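Local structure of replicative DNA helicase DnaB, 1st part (Mycobacterium tuberculosis, 2R5U) at residues G58-R62 against P63-N67. The protein probably unwinds duplex DNA ahead of the replisome as a hexameric, ATP-driven 5'-3' helicase, of which this chain is the N-terminal domain. Residues are numbered along the deposited sequence; the frame is centred on the assembly and turned at random.
Sequences GDFYR and PAHQN
The aliphatic part of Arg62 lies over one face of the His65 imidazole. CD of Arg62 sits 3.8 Å from the centroid of the His65 ring, 15° off the ring normal, a CH-pi contact, and CB of Arg62 is 3.6 Å from ND1 of His65. A turn about the CG-CD bond of Arg62 (chi3 120°) swings NE off to the side, leaving the guanidinium oblique to the imidazole, and carries NH1 of Arg62 to within 3.3 Å of CB of Ala64. The imidazole is tied at both nitrogens: ND1 is hydrogen-bonded to OE1 of Glu34 on helix 31-43, and NE2 has a weak bond with the hydroxyl of Tyr105. OE2 of Glu34 accepts the backbone N-H of Tyr61, and one side chain thereby links the loop to the first turn of helix 63-77.

Arg62 is the N-cap residue of helix 63-77 in this all-helical domain, and Pro63 opens the first turn. N of Gln66 donates to O of Arg62 at 3.1 Å, as in the opening i to i+4 bond of an alpha-helix; N of His65, 3.0 Å from O of Arg62, adds a weak, bent bond.

On the loop side the Phe60 side chain crosses that of His65 at about a right angle, with CD2 of Phe60 3.6 Å from CB of His65. His65 O lies above one face of the phenyl ring, offset toward its rim, and the ring also meets Tyr69 farther along the helix. Gln66, whose CG stands anti to the backbone N, folds at chi2 and brings its amide to the edge of the Phe60 ring, the two planes 77° apart, beside the backbone nitrogens of Gly58, Asp59 and Phe60.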
ATOM      1  N   GLY B  58       7.932 -27.242   1.984  1.00 36.75           N
ATOM      2  CA  GLY B  58       6.588 -27.085   2.538  1.00 35.52           C
ATOM      3  C   GLY B  58       6.020 -28.313   3.218  1.00 34.30           C
ATOM      4  O   GLY B  58       4.965 -28.227   3.845  1.00 34.18           O
ATOM      5  N   ASP B  59       6.722 -29.446   3.135  1.00 33.04           N
ATOM      6  CA  ASP B  59       6.225 -30.721   3.686  1.00 32.15           C
ATOM      7  C   ASP B  59       6.164 -30.806   5.228  1.00 31.14           C
ATOM      8  O   ASP B  59       5.427 -31.623   5.800  1.00 30.00           O
ATOM      9  CB  ASP B  59       7.006 -31.900   3.098  1.00 32.82           C
ATOM     10  CG  ASP B  59       6.517 -32.307   1.691  1.00 34.89           C
ATOM     11  OD1 ASP B  59       5.471 -31.803   1.213  1.00 35.03           O
ATOM     12  OD2 ASP B  59       7.191 -33.146   1.063  1.00 37.97           O
ATOM     13  N   PHE B  60       6.916 -29.952   5.902  1.00 30.17           N
ATOM     14  CA  PHE B  60       6.920 -29.968   7.363  1.00 30.48           C
ATOM     15  C   PHE B  60       5.735 -29.157   7.873  1.00 30.64           C
ATOM     16  O   PHE B  60       5.522 -28.047   7.415  1.00 30.18           O
ATOM     17  CB  PHE B  60       8.237 -29.406   7.893  1.00 29.25           C
ATOM     18  CG  PHE B  60       9.385 -30.358   7.728  1.00 29.20           C
ATOM     19  CD1 PHE B  60      10.079 -30.417   6.527  1.00 26.48           C
ATOM     20  CD2 PHE B  60       9.717 -31.250   8.749  1.00 28.68           C
ATOM     21  CE1 PHE B  60      11.136 -31.327   6.356  1.00 26.12           C
ATOM     22  CE2 PHE B  60      10.765 -32.161   8.589  1.00 27.53           C
ATOM     23  CZ  PHE B  60      11.479 -32.182   7.384  1.00 28.14           C
ATOM     24  N   TYR B  61       4.961 -29.732   8.788  1.00 31.89           N
ATOM     25  CA  TYR B  61       3.857 -29.003   9.412  1.00 33.01           C
ATOM     26  C   TYR B  61       4.367 -27.874  10.298  1.00 33.08           C
ATOM     27  O   TYR B  61       3.880 -26.744  10.221  1.00 32.41           O
ATOM     28  CB  TYR B  61       2.945 -29.928  10.232  1.00 34.04           C
ATOM     29  CG  TYR B  61       1.808 -29.155  10.886  1.00 36.05           C
ATOM     30  CD1 TYR B  61       1.734 -29.024  12.269  1.00 37.46           C
ATOM     31  CD2 TYR B  61       0.838 -28.501  10.104  1.00 38.16           C
ATOM     32  CE1 TYR B  61       0.694 -28.289  12.869  1.00 38.94           C
ATOM     33  CE2 TYR B  61      -0.195 -27.757  10.687  1.00 38.39           C
ATOM     34  CZ  TYR B  61      -0.261 -27.659  12.067  1.00 38.68           C
ATOM     35  OH  TYR B  61      -1.281 -26.932  12.650  1.00 38.37           O
ATOM     36  N   ARG B  62       5.339 -28.178  11.153  1.00 33.30           N
ATOM     37  CA  ARG B  62       5.857 -27.169  12.083  1.00 34.21           C
ATOM     38  C   ARG B  62       6.831 -26.214  11.382  1.00 33.39           C
ATOM     39  O   ARG B  62       7.811 -26.675  10.795  1.00 33.36           O
ATOM     40  CB  ARG B  62       6.550 -27.859  13.257  1.00 35.00           C
ATOM     41  CG  ARG B  62       6.458 -27.075  14.545  1.00 39.73           C
ATOM     42  CD  ARG B  62       7.381 -27.643  15.574  1.00 46.31           C
ATOM     43  NE  ARG B  62       8.381 -26.683  16.046  1.00 51.81           N
ATOM     44  CZ  ARG B  62       8.231 -25.907  17.120  1.00 53.85           C
ATOM     45  NH1 ARG B  62       9.209 -25.085  17.489  1.00 54.11           N
ATOM     46  NH2 ARG B  62       7.107 -25.957  17.835  1.00 55.80           N
ATOM     47  N   PRO B  63       6.561 -24.893  11.426  1.00 33.10           N
ATOM     48  CA  PRO B  63       7.443 -23.874  10.830  1.00 32.26           C
ATOM     49  C   PRO B  63       8.933 -23.961  11.256  1.00 31.44           C
ATOM     50  O   PRO B  63       9.810 -23.843  10.407  1.00 31.44           O
ATOM     51  CB  PRO B  63       6.815 -22.553  11.299  1.00 33.05           C
ATOM     52  CG  PRO B  63       5.380 -22.880  11.503  1.00 33.00           C
ATOM     53  CD  PRO B  63       5.355 -24.276  12.026  1.00 33.31           C
ATOM     54  N   ALA B  64       9.210 -24.177  12.542  1.00 30.65           N
ATOM     55  CA  ALA B  64      10.590 -24.365  13.002  1.00 29.79           C
ATOM     56  C   ALA B  64      11.300 -25.512  12.259  1.00 29.20           C
ATOM     57  O   ALA B  64      12.471 -25.388  11.918  1.00 29.05           O
ATOM     58  CB  ALA B  64      10.637 -24.603  14.516  1.00 29.45           C
ATOM     59  N   HIS B  65      10.575 -26.604  12.016  1.00 27.88           N
ATOM     60  CA  HIS B  65      11.101 -27.751  11.308  1.00 27.04           C
ATOM     61  C   HIS B  65      11.385 -27.444   9.839  1.00 26.28           C
ATOM     62  O   HIS B  65      12.411 -27.858   9.331  1.00 24.63           O
ATOM     63  CB  HIS B  65      10.197 -28.976  11.444  1.00 26.56           C
ATOM     64  CG  HIS B  65      10.059 -29.468  12.847  1.00 26.40           C
ATOM     65  ND1 HIS B  65       9.144 -30.425  13.210  1.00 27.96           N
ATOM     66  CD2 HIS B  65      10.732 -29.139  13.978  1.00 27.35           C
ATOM     67  CE1 HIS B  65       9.261 -30.681  14.501  1.00 28.23           C
ATOM     68  NE2 HIS B  65      10.216 -29.910  14.991  1.00 29.21           N
ATOM     69  N   GLN B  66      10.487 -26.708   9.166  1.00 26.17           N
ATOM     70  CA  GLN B  66      10.753 -26.280   7.784  1.00 26.33           C
ATOM     71  C   GLN B  66      12.009 -25.423   7.709  1.00 25.86           C
ATOM     72  O   GLN B  66      12.785 -25.552   6.773  1.00 25.61           O
ATOM     73  CB  GLN B  66       9.578 -25.502   7.148  1.00 26.90           C
ATOM     74  CG  GLN B  66       9.713 -25.366   5.618  1.00 28.27           C
ATOM     75  CD  GLN B  66       9.578 -26.697   4.903  1.00 30.76           C
ATOM     76  OE1 GLN B  66      10.508 -27.151   4.213  1.00 34.82           O
ATOM     77  NE2 GLN B  66       8.441 -27.358   5.095  1.00 27.39           N
ATOM     78  N   ASN B  67      12.182 -24.534   8.679  1.00 26.20           N
ATOM     79  CA  ASN B  67      13.337 -23.634   8.726  1.00 26.27           C
ATOM     80  C   ASN B  67      14.626 -24.458   8.818  1.00 25.90           C
ATOM     81  O   ASN B  67      15.604 -24.187   8.107  1.00 24.91           O
ATOM     82  CB  ASN B  67      13.281 -22.702   9.942  1.00 27.30           C
ATOM     83  CG  ASN B  67      12.190 -21.601   9.839  1.00 29.56           C
ATOM     84  OD1 ASN B  67      11.733 -21.233   8.754  1.00 33.29           O
ATOM     85  ND2 ASN B  67      11.818 -21.054  10.989  1.00 31.68           N
TER